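Local coordinates for Oxidored_FMN domain-containing protein ([Pseudomonas] geniculata N1, PDB 6L6J) that acts as a 6-hydroxypseudooxynicotine amine oxidase, an FMN and [4Fe-4S] oxidoreductase that also carries bound ADP, at residues A30-M35 / A70-P75; E40-R45 / L86-A91; E60-E65 / E103-G108. All blocks are in the same frame, centred on the assembly; numbering follows the deposited sequence.

Interaction 1. Residues A30-M35 / A70-P75; sequences ATAMGM and APLPDP. With FMN (flavin mononucleotide), chain B.
P73 sets its ring over the A32 carbonyl, with CG 3.3 Å from A32 O. The two loops belong to the TIM barrel: A30-M35 follows the first barrel strand, 24-26, and A70-P75 follows the second, 55-62, so they meet at the C-terminal mouth where FMN lies. Next along, the backbone of G34 slips past the same ring, P73 CB standing 3.7 Å from G34 N; a CB on G34 would point toward P73 and clash with its CB, which explains the glycine. One residue before P73, L72 holds CG anti to its backbone N (chi1 171°), which carries CD1 to within 3.6 Å of A32 CB. M35, bent at chi2 and chi3, brings SD 3.7 Å from P75 CA and continues onto P85 and L86 of helix 83-94. No direct hydrogen bond joins the loops. A water bridges them through backbone atoms instead, accepting from A32 N (3.0 Å) and able to donate to P73 O (2.8 Å), inside a largely apolar contact. The first loop runs beside the flavin, where A30 N comes within 2.7 Å of FMN N5 and A30 CB within 3.6 Å of that same nitrogen.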
loop_
_atom_site.group_PDB
_atom_site.type_symbol
_atom_site.label_atom_id
_atom_site.label_comp_id
_atom_site.label_asym_id
_atom_site.label_seq_id
_atom_site.Cartn_x
_atom_site.Cartn_y
_atom_site.Cartn_z
ATOM N N ALA A 30 6.301 7.329 -2.649
ATOM C CA ALA A 30 5.508 8.180 -3.564
ATOM C C ALA A 30 4.109 8.352 -2.996
ATOM O O ALA A 30 3.594 7.405 -2.389
ATOM C CB ALA A 30 5.445 7.583 -4.945
ATOM N N THR A 31 3.531 9.530 -3.205
ATOM C CA THR A 31 2.144 9.866 -2.783
ATOM C C THR A 31 1.256 10.128 -4.005
ATOM O O THR A 31 0.032 10.303 -3.790
ATOM C CB THR A 31 2.166 11.069 -1.830
ATOM O OG1 THR A 31 3.093 12.001 -2.384
ATOM C CG2 THR A 31 2.543 10.679 -0.417
ATOM N N ALA A 32 1.850 10.168 -5.207
ATOM C CA ALA A 32 1.176 10.479 -6.493
ATOM C C ALA A 32 0.491 11.849 -6.449
ATOM O O ALA A 32 -0.538 12.014 -7.100
ATOM C CB ALA A 32 0.191 9.391 -6.837
ATOM N N MET A 33 1.009 12.757 -5.634
ATOM C CA MET A 33 0.807 14.224 -5.716
ATOM C C MET A 33 2.166 14.790 -6.115
ATOM O O MET A 33 3.179 14.425 -5.431
ATOM C CB MET A 33 0.435 14.836 -4.359
ATOM C CG MET A 33 -0.467 13.990 -3.514
ATOM S SD MET A 33 -0.015 14.068 -1.771
ATOM C CE MET A 33 -1.360 13.102 -1.083
ATOM N N GLY A 34 2.238 15.599 -7.157
ATOM C CA GLY A 34 3.551 16.086 -7.623
ATOM C C GLY A 34 3.734 17.544 -7.257
ATOM O O GLY A 34 3.211 17.958 -6.196
ATOM N N MET A 35 4.385 18.295 -8.150
ATOM C CA MET A 35 4.445 19.776 -8.107
ATOM C C MET A 35 3.071 20.317 -8.487
ATOM O O MET A 35 2.744 21.467 -8.132
ATOM C CB MET A 35 5.502 20.304 -9.082
ATOM C CG MET A 35 6.829 19.594 -8.925
ATOM S SD MET A 35 7.284 19.365 -7.172
ATOM C CE MET A 35 8.240 20.864 -6.912
ATOM N N ALA A 70 5.981 8.938 -15.809
ATOM C CA ALA A 70 4.737 9.535 -16.335
ATOM C C ALA A 70 3.792 8.404 -16.727
ATOM O O ALA A 70 4.196 7.439 -17.362
ATOM C CB ALA A 70 5.007 10.436 -17.514
ATOM N N PRO A 71 2.486 8.512 -16.415
ATOM C CA PRO A 71 1.899 9.763 -15.915
ATOM C C PRO A 71 1.810 9.915 -14.379
ATOM O O PRO A 71 1.076 10.766 -13.933
ATOM C CB PRO A 71 0.507 9.662 -16.538
ATOM C CG PRO A 71 0.176 8.160 -16.488
ATOM C CD PRO A 71 1.503 7.423 -16.542
ATOM N N LEU A 72 2.573 9.131 -13.604
ATOM C CA LEU A 72 2.700 9.319 -12.126
ATOM C C LEU A 72 3.313 10.695 -11.821
ATOM O O LEU A 72 4.417 11.003 -12.263
ATOM C CB LEU A 72 3.541 8.175 -11.537
ATOM C CG LEU A 72 3.964 8.320 -10.070
ATOM C CD1 LEU A 72 2.759 8.386 -9.135
ATOM C CD2 LEU A 72 4.908 7.205 -9.653
ATOM N N PRO A 73 2.613 11.592 -11.090
ATOM C CA PRO A 73 3.196 12.869 -10.694
ATOM C C PRO A 73 4.156 12.732 -9.500
ATOM O O PRO A 73 3.714 12.267 -8.464
ATOM C CB PRO A 73 1.992 13.751 -10.333
ATOM C CG PRO A 73 0.871 12.796 -10.021
ATOM C CD PRO A 73 1.220 11.461 -10.653
ATOM N N ASP A 74 5.406 13.171 -9.693
ATOM C CA ASP A 74 6.541 13.095 -8.742
ATOM C C ASP A 74 7.075 14.491 -8.444
ATOM O O ASP A 74 6.880 15.408 -9.240
ATOM C CB ASP A 74 7.701 12.289 -9.324
ATOM C CG ASP A 74 7.500 10.802 -9.198
ATOM O OD1 ASP A 74 6.579 10.422 -8.421
ATOM O OD2 ASP A 74 8.262 10.041 -9.880
ATOM N N PRO A 75 7.801 14.689 -7.322
ATOM C CA PRO A 75 8.622 15.880 -7.138
ATOM C C PRO A 75 9.698 15.950 -8.223
ATOM O O PRO A 75 10.048 14.916 -8.746
ATOM C CB PRO A 75 9.291 15.699 -5.770
ATOM C CG PRO A 75 8.400 14.724 -5.066
ATOM C CD PRO A 75 7.839 13.818 -6.149
HETATM N N1 FMN B . 10.471 3.413 -2.308
HETATM C C2 FMN B . 11.291 4.278 -2.987
HETATM O O2 FMN B . 12.510 4.097 -2.898
HETATM N N3 FMN B . 10.871 5.324 -3.710
HETATM C C4 FMN B . 9.560 5.598 -3.823
HETATM O O4 FMN B . 9.175 6.556 -4.492
HETATM C C4A FMN B . 8.584 4.700 -3.146
HETATM N N5 FMN B . 7.249 4.918 -3.225
HETATM C C5A FMN B . 6.409 4.119 -2.528
HETATM C C6 FMN B . 5.042 4.383 -2.544
HETATM C C7 FMN B . 4.193 3.575 -1.813
HETATM C C7M FMN B . 2.738 3.830 -1.894
HETATM C C8 FMN B . 4.715 2.471 -0.998
HETATM C C8M FMN B . 3.807 1.559 -0.227
HETATM C C9 FMN B . 6.056 2.199 -0.967
HETATM C C9A FMN B . 6.942 2.986 -1.691
HETATM N N10 FMN B . 8.324 2.753 -1.635
HETATM C C10 FMN B . 9.145 3.592 -2.348
HETATM C "C1'" FMN B . 8.925 1.648 -0.823
HETATM C "C2'" FMN B . 9.033 2.053 0.635
HETATM O "O2'" FMN B . 9.989 3.097 0.703
HETATM C "C3'" FMN B . 9.479 0.930 1.522
HETATM O "O3'" FMN B . 10.810 0.559 1.160
HETATM C "C4'" FMN B . 8.579 -0.304 1.475
HETATM O "O4'" FMN B . 7.188 0.091 1.504
HETATM C "C5'" FMN B . 8.904 -1.268 2.607
HETATM O "O5'" FMN B . 8.664 -0.605 3.836
HETATM P P FMN B . 7.244 -0.771 4.598
HETATM O O1P FMN B . 7.138 -2.235 4.961
HETATM O O2P FMN B . 7.404 0.152 5.765
HETATM O O3P FMN B . 6.198 -0.315 3.598
HETATM O O HOH W 1 4.553 10.652 -6.318
#

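Interaction 2. Residues E40-R45 / L86-A91; sequences EMIAFR and LARVVA
I42 and V89 bury the most surface here, where helices 38-51 and 83-94, two consecutive outer helices of the TIM barrel, run nearly parallel. The axes of the two segments cross at -16° and approach to 9.1 Å, with no hydrogen bond between them, so van der Waals packing carries the contact. I42 keeps CG1 beside its backbone N (chi1 -79°) and extends beyond it. Its CD1 methyl therefore reaches across R88, 3.6 Å from R88 CB, and also lies over one face of the guanidinium, displaced toward the rim, 3.6 Å from R88 NH1. R88 can offer both parts of its chain to one methyl because it is folded at chi2 and chi3; its NH2 is held by a salt bridge to E39, at the solvent-facing side of the pair. V89 fills the inner side with its two branches. CG2 meets M41 SD and I42 CG1, each at 4.2 Å, M41 crossing it obliquely, while CG1 lies 4.2 Å from R45 CG, the two side chains pointing the same way. Beyond CG, R45 turns away to a salt bridge with E59 and a hydrogen bond to H29 O, F44 CD2 resting on one guanidinium face. Strand 55-62 receives both helices: V89 packs on L58, R45 on V56 and L58, and M41 on E59.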
loop_
_atom_site.group_PDB
_atom_site.type_symbol
_atom_site.label_atom_id
_atom_site.label_comp_id
_atom_site.label_asym_id
_atom_site.label_seq_id
_atom_site.Cartn_x
_atom_site.Cartn_y
_atom_site.Cartn_z
ATOM N N GLU A 40 -1.290 19.102 -1.266
ATOM C CA GLU A 40 -1.523 17.671 -0.919
ATOM C C GLU A 40 -0.234 17.117 -0.280
ATOM O O GLU A 40 -0.281 16.610 0.862
ATOM C CB GLU A 40 -1.987 16.903 -2.161
ATOM C CG GLU A 40 -3.178 17.551 -2.850
ATOM C CD GLU A 40 -3.941 16.711 -3.866
ATOM O OE1 GLU A 40 -3.434 15.630 -4.271
ATOM O OE2 GLU A 40 -5.029 17.172 -4.295
ATOM N N MET A 41 0.882 17.239 -0.994
ATOM C CA MET A 41 2.237 16.835 -0.550
ATOM C C MET A 41 2.578 17.483 0.803
ATOM O O MET A 41 2.913 16.753 1.741
ATOM C CB MET A 41 3.224 17.275 -1.625
ATOM C CG MET A 41 4.651 16.967 -1.316
ATOM S SD MET A 41 5.576 17.267 -2.837
ATOM C CE MET A 41 5.241 15.727 -3.684
ATOM N N ILE A 42 2.462 18.811 0.900
ATOM C CA ILE A 42 2.720 19.604 2.136
ATOM C C ILE A 42 1.898 19.009 3.287
ATOM O O ILE A 42 2.511 18.548 4.243
ATOM C CB ILE A 42 2.463 21.108 1.893
ATOM C CG1 ILE A 42 3.639 21.762 1.164
ATOM C CG2 ILE A 42 2.148 21.856 3.172
ATOM C CD1 ILE A 42 3.295 23.091 0.489
ATOM N N ALA A 43 0.572 19.006 3.193
ATOM C CA ALA A 43 -0.363 18.516 4.242
ATOM C C ALA A 43 -0.059 17.038 4.569
ATOM O O ALA A 43 -0.103 16.640 5.752
ATOM C CB ALA A 43 -1.798 18.700 3.774
ATOM N N PHE A 44 0.238 16.232 3.551
ATOM C CA PHE A 44 0.582 14.804 3.736
ATOM C C PHE A 44 1.803 14.727 4.641
ATOM O O PHE A 44 1.688 14.132 5.692
ATOM C CB PHE A 44 0.819 14.072 2.410
ATOM C CG PHE A 44 1.012 12.591 2.608
ATOM C CD1 PHE A 44 -0.083 11.732 2.677
ATOM C CD2 PHE A 44 2.288 12.055 2.786
ATOM C CE1 PHE A 44 0.090 10.373 2.906
ATOM C CE2 PHE A 44 2.460 10.697 3.023
ATOM C CZ PHE A 44 1.360 9.861 3.083
ATOM N N ARG A 45 2.924 15.308 4.229
ATOM C CA ARG A 45 4.228 15.190 4.936
ATOM C C ARG A 45 4.130 15.860 6.315
ATOM O O ARG A 45 4.547 15.248 7.298
ATOM C CB ARG A 45 5.336 15.804 4.076
ATOM C CG ARG A 45 5.502 15.184 2.697
ATOM C CD ARG A 45 5.826 13.719 2.782
ATOM N NE ARG A 45 5.867 13.100 1.473
ATOM C CZ ARG A 45 5.981 11.804 1.237
ATOM N NH1 ARG A 45 6.079 10.956 2.243
ATOM N NH2 ARG A 45 6.018 11.363 -0.010
ATOM N N LEU A 86 9.470 23.299 -3.197
ATOM C CA LEU A 86 9.907 22.191 -2.301
ATOM C C LEU A 86 10.339 22.724 -0.931
ATOM O O LEU A 86 10.232 21.952 0.044
ATOM C CB LEU A 86 11.034 21.388 -2.957
ATOM C CG LEU A 86 10.642 20.526 -4.157
ATOM C CD1 LEU A 86 11.832 19.724 -4.630
ATOM C CD2 LEU A 86 9.478 19.599 -3.844
ATOM N N ALA A 87 10.785 23.978 -0.855
ATOM C CA ALA A 87 11.170 24.676 0.397
ATOM C C ALA A 87 9.972 24.713 1.355
ATOM O O ALA A 87 10.168 24.639 2.572
ATOM C CB ALA A 87 11.659 26.060 0.091
ATOM N N ARG A 88 8.765 24.812 0.810
ATOM C CA ARG A 88 7.514 24.789 1.608
ATOM C C ARG A 88 7.376 23.418 2.283
ATOM O O ARG A 88 6.929 23.388 3.445
ATOM C CB ARG A 88 6.317 25.101 0.712
ATOM C CG ARG A 88 6.479 26.383 -0.095
ATOM C CD ARG A 88 5.336 27.347 0.080
ATOM N NE ARG A 88 4.223 27.083 -0.816
ATOM C CZ ARG A 88 2.989 26.769 -0.432
ATOM N NH1 ARG A 88 2.693 26.636 0.847
ATOM N NH2 ARG A 88 2.046 26.574 -1.341
ATOM N N VAL A 89 7.734 22.340 1.563
ATOM C CA VAL A 89 7.629 20.937 2.046
ATOM C C VAL A 89 8.586 20.800 3.229
ATOM O O VAL A 89 8.137 20.368 4.319
ATOM C CB VAL A 89 7.972 19.920 0.946
ATOM C CG1 VAL A 89 7.727 18.498 1.436
ATOM C CG2 VAL A 89 7.213 20.177 -0.354
ATOM N N VAL A 90 9.848 21.186 3.014
ATOM C CA VAL A 90 10.914 21.239 4.055
ATOM C C VAL A 90 10.395 21.982 5.292
ATOM O O VAL A 90 10.559 21.456 6.407
ATOM C CB VAL A 90 12.198 21.887 3.498
ATOM C CG1 VAL A 90 13.277 22.078 4.559
ATOM C CG2 VAL A 90 12.741 21.064 2.329
ATOM N N ALA A 91 9.786 23.146 5.108
ATOM C CA ALA A 91 9.318 24.040 6.196
ATOM C C ALA A 91 8.259 23.327 7.039
ATOM O O ALA A 91 8.376 23.374 8.288
ATOM C CB ALA A 91 8.796 25.334 5.642
#

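Interaction 3. Residues E60-E65 / E103-G108; sequences ETMIHE and ELAHAG. With FMN (flavin mononucleotide), chain B; SO4 (sulfate ion), chain F.
Strands 55-62 and 99-105, second and third in the TIM barrel and joined by the beta-alpha-beta crossover through helix 83-94, pair in parallel and end at the flavin site. T61 bonds to either side of L104 on the third strand: its N donates to E103 O (2.7 Å), and its O accepts from A105 N (2.9 Å). The pairing runs on into the loop, where I63 N donates to A105 O (3.1 Å), lying in that carbonyl plane. E60, M62, E103 and A105 share one face, on which M62 bends at chi2 and chi3 to bring CE 3.6 Å from A105 CB; on the other, T61 CG2 meets L104 CD2. E103 extends to the pyrimidine end of FMN, where its OE2 accepts from FMN N3 (2.8 Å). E60 N gives FMN O4 a weak bond (3.4 Å), while the E60 carboxylate turns to H69. Past the strands, I63 CD1 touches H106 CB and I63 CG1 abuts the edge of the H106 ring. H106 ND1 accepts from G108 N (3.2 Å) and its NE2 pairs with T66 OG1; an alanine here, lacking the ring and both its bonds, would probably loosen the turn at G108 and leave I63 only the CB to pack on. The H64 ring leads away from 103-108, its NE2 donating almost straight, at 175°, to O4 of a sulfate probably from the crystallisation liquor (2.7 Å).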
loop_
_atom_site.group_PDB
_atom_site.type_symbol
_atom_site.label_atom_id
_atom_site.label_comp_id
_atom_site.label_asym_id
_atom_site.label_seq_id
_atom_site.Cartn_x
_atom_site.Cartn_y
_atom_site.Cartn_z
ATOM N N GLU A 60 10.785 9.529 -4.971
ATOM C CA GLU A 60 11.695 9.650 -6.144
ATOM C C GLU A 60 11.571 11.066 -6.717
ATOM O O GLU A 60 10.509 11.417 -7.187
ATOM C CB GLU A 60 11.451 8.550 -7.178
ATOM C CG GLU A 60 10.011 8.385 -7.639
ATOM C CD GLU A 60 9.888 7.407 -8.799
ATOM O OE1 GLU A 60 10.826 6.553 -8.981
ATOM O OE2 GLU A 60 8.874 7.499 -9.531
ATOM N N THR A 61 12.619 11.873 -6.583
ATOM C CA THR A 61 12.628 13.297 -6.999
ATOM C C THR A 61 13.490 13.430 -8.257
ATOM O O THR A 61 14.726 13.291 -8.149
ATOM C CB THR A 61 13.106 14.169 -5.839
ATOM O OG1 THR A 61 12.103 13.994 -4.841
ATOM C CG2 THR A 61 13.294 15.622 -6.215
ATOM N N MET A 62 12.863 13.655 -9.403
ATOM C CA MET A 62 13.514 13.458 -10.719
ATOM C C MET A 62 14.623 14.495 -10.903
ATOM O O MET A 62 14.330 15.705 -10.767
ATOM C CB MET A 62 12.479 13.583 -11.839
ATOM C CG MET A 62 11.395 12.525 -11.722
ATOM S SD MET A 62 12.076 10.861 -11.862
ATOM C CE MET A 62 12.081 10.288 -10.181
ATOM N N ILE A 63 15.825 14.051 -11.264
ATOM C CA ILE A 63 17.019 14.941 -11.413
ATOM C C ILE A 63 17.161 15.518 -12.829
ATOM O O ILE A 63 18.095 16.309 -13.023
ATOM C CB ILE A 63 18.292 14.195 -10.994
ATOM C CG1 ILE A 63 18.654 13.074 -11.968
ATOM C CG2 ILE A 63 18.141 13.683 -9.576
ATOM C CD1 ILE A 63 20.095 12.642 -11.870
ATOM N N HIS A 64 16.303 15.137 -13.780
ATOM C CA HIS A 64 16.403 15.533 -15.216
ATOM C C HIS A 64 15.166 15.059 -15.987
ATOM O O HIS A 64 14.581 14.027 -15.594
ATOM C CB HIS A 64 17.685 14.951 -15.841
ATOM C CG HIS A 64 18.071 15.580 -17.135
ATOM N ND1 HIS A 64 17.851 14.969 -18.340
ATOM C CD2 HIS A 64 18.650 16.771 -17.406
ATOM C CE1 HIS A 64 18.281 15.757 -19.300
ATOM N NE2 HIS A 64 18.765 16.879 -18.751
ATOM N N GLU A 65 14.860 15.740 -17.095
ATOM C CA GLU A 65 13.677 15.532 -17.994
ATOM C C GLU A 65 13.682 14.119 -18.624
ATOM O O GLU A 65 12.579 13.619 -19.013
ATOM C CB GLU A 65 13.668 16.624 -19.073
ATOM C CG GLU A 65 13.571 18.041 -18.514
ATOM C CD GLU A 65 14.878 18.802 -18.269
ATOM O OE1 GLU A 65 15.832 18.218 -17.673
ATOM O OE2 GLU A 65 14.943 20.002 -18.678
ATOM N N GLU A 103 14.662 11.812 -2.024
ATOM C CA GLU A 103 15.216 10.714 -2.832
ATOM C C GLU A 103 15.468 11.232 -4.252
ATOM O O GLU A 103 14.670 10.953 -5.136
ATOM C CB GLU A 103 14.284 9.511 -2.754
ATOM C CG GLU A 103 14.958 8.206 -3.125
ATOM C CD GLU A 103 13.990 7.053 -3.282
ATOM O OE1 GLU A 103 14.317 5.981 -2.767
ATOM O OE2 GLU A 103 12.911 7.234 -3.937
ATOM N N LEU A 104 16.538 11.996 -4.446
ATOM C CA LEU A 104 17.027 12.376 -5.793
ATOM C C LEU A 104 17.208 11.096 -6.604
ATOM O O LEU A 104 17.916 10.200 -6.132
ATOM C CB LEU A 104 18.338 13.152 -5.659
ATOM C CG LEU A 104 18.185 14.575 -5.115
ATOM C CD1 LEU A 104 19.507 15.329 -5.223
ATOM C CD2 LEU A 104 17.072 15.335 -5.839
ATOM N N ALA A 105 16.549 11.032 -7.764
ATOM C CA ALA A 105 16.338 9.790 -8.545
ATOM C C ALA A 105 16.554 10.050 -10.033
ATOM O O ALA A 105 16.091 11.083 -10.523
ATOM C CB ALA A 105 14.936 9.285 -8.297
ATOM N N HIS A 106 17.204 9.117 -10.725
ATOM C CA HIS A 106 17.196 9.040 -12.210
ATOM C C HIS A 106 16.796 7.619 -12.603
ATOM O O HIS A 106 17.519 6.685 -12.196
ATOM C CB HIS A 106 18.526 9.477 -12.849
ATOM C CG HIS A 106 18.378 9.696 -14.315
ATOM N ND1 HIS A 106 18.067 8.659 -15.186
ATOM C CD2 HIS A 106 18.418 10.819 -15.063
ATOM C CE1 HIS A 106 17.960 9.130 -16.410
ATOM N NE2 HIS A 106 18.147 10.460 -16.360
ATOM N N ALA A 107 15.714 7.487 -13.376
ATOM C CA ALA A 107 14.941 6.239 -13.538
ATOM C C ALA A 107 15.619 5.314 -14.557
ATOM O O ALA A 107 15.187 4.173 -14.691
ATOM C CB ALA A 107 13.520 6.582 -13.924
ATOM N N GLY A 108 16.647 5.787 -15.259
ATOM C CA GLY A 108 17.276 5.032 -16.359
ATOM C C GLY A 108 16.220 4.346 -17.233
ATOM O O GLY A 108 15.391 5.049 -17.830
HETATM N N1 FMN B . 10.471 3.413 -2.308
HETATM C C2 FMN B . 11.291 4.278 -2.987
HETATM O O2 FMN B . 12.510 4.097 -2.898
HETATM N N3 FMN B . 10.871 5.324 -3.710
HETATM C C4 FMN B . 9.560 5.598 -3.823
HETATM O O4 FMN B . 9.175 6.556 -4.492
HETATM C C4A FMN B . 8.584 4.700 -3.146
HETATM N N5 FMN B . 7.249 4.918 -3.225
HETATM C C5A FMN B . 6.409 4.119 -2.528
HETATM C C6 FMN B . 5.042 4.383 -2.544
HETATM C C7 FMN B . 4.193 3.575 -1.813
HETATM C C7M FMN B . 2.738 3.830 -1.894
HETATM C C8 FMN B . 4.715 2.471 -0.998
HETATM C C8M FMN B . 3.807 1.559 -0.227
HETATM C C9 FMN B . 6.056 2.199 -0.967
HETATM C C9A FMN B . 6.942 2.986 -1.691
HETATM N N10 FMN B . 8.324 2.753 -1.635
HETATM C C10 FMN B . 9.145 3.592 -2.348
HETATM C "C1'" FMN B . 8.925 1.648 -0.823
HETATM C "C2'" FMN B . 9.033 2.053 0.635
HETATM O "O2'" FMN B . 9.989 3.097 0.703
HETATM C "C3'" FMN B . 9.479 0.930 1.522
HETATM O "O3'" FMN B . 10.810 0.559 1.160
HETATM C "C4'" FMN B . 8.579 -0.304 1.475
HETATM O "O4'" FMN B . 7.188 0.091 1.504
HETATM C "C5'" FMN B . 8.904 -1.268 2.607
HETATM O "O5'" FMN B . 8.664 -0.605 3.836
HETATM P P FMN B . 7.244 -0.771 4.598
HETATM O O1P FMN B . 7.138 -2.235 4.961
HETATM O O2P FMN B . 7.404 0.152 5.765
HETATM O O3P FMN B . 6.198 -0.315 3.598
HETATM S S SO4 F . 21.079 19.624 -19.942
HETATM O O1 SO4 F . 21.307 20.150 -18.623
HETATM O O2 SO4 F . 21.230 20.687 -20.924
HETATM O O3 SO4 F . 22.028 18.563 -20.195
HETATM O O4 SO4 F . 19.734 19.104 -20.020
#

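All three contacts tie together successive elements of the TIM barrel, from the first strand's loop to the third strand. Interaction 3 is strand pairing, rich in backbone hydrogen bonds; interaction 1 joins the loops at the mouth through proline, glycine and one water; in both the touching residues are mostly buried and none is exposed. Interaction 2, van der Waals packing between outer helices, has a buried inner side and the exposed R88 at its outer side. Interactions 1 and 3 both reach FMN, and P75 O probably bonds M62 N between them. Interactions 1 and 2 meet where M35 CE touches L86 CD2. Interactions 2 and 3 do not touch, although strand 55-62 links helices 38-51 and 83-94 in sequence.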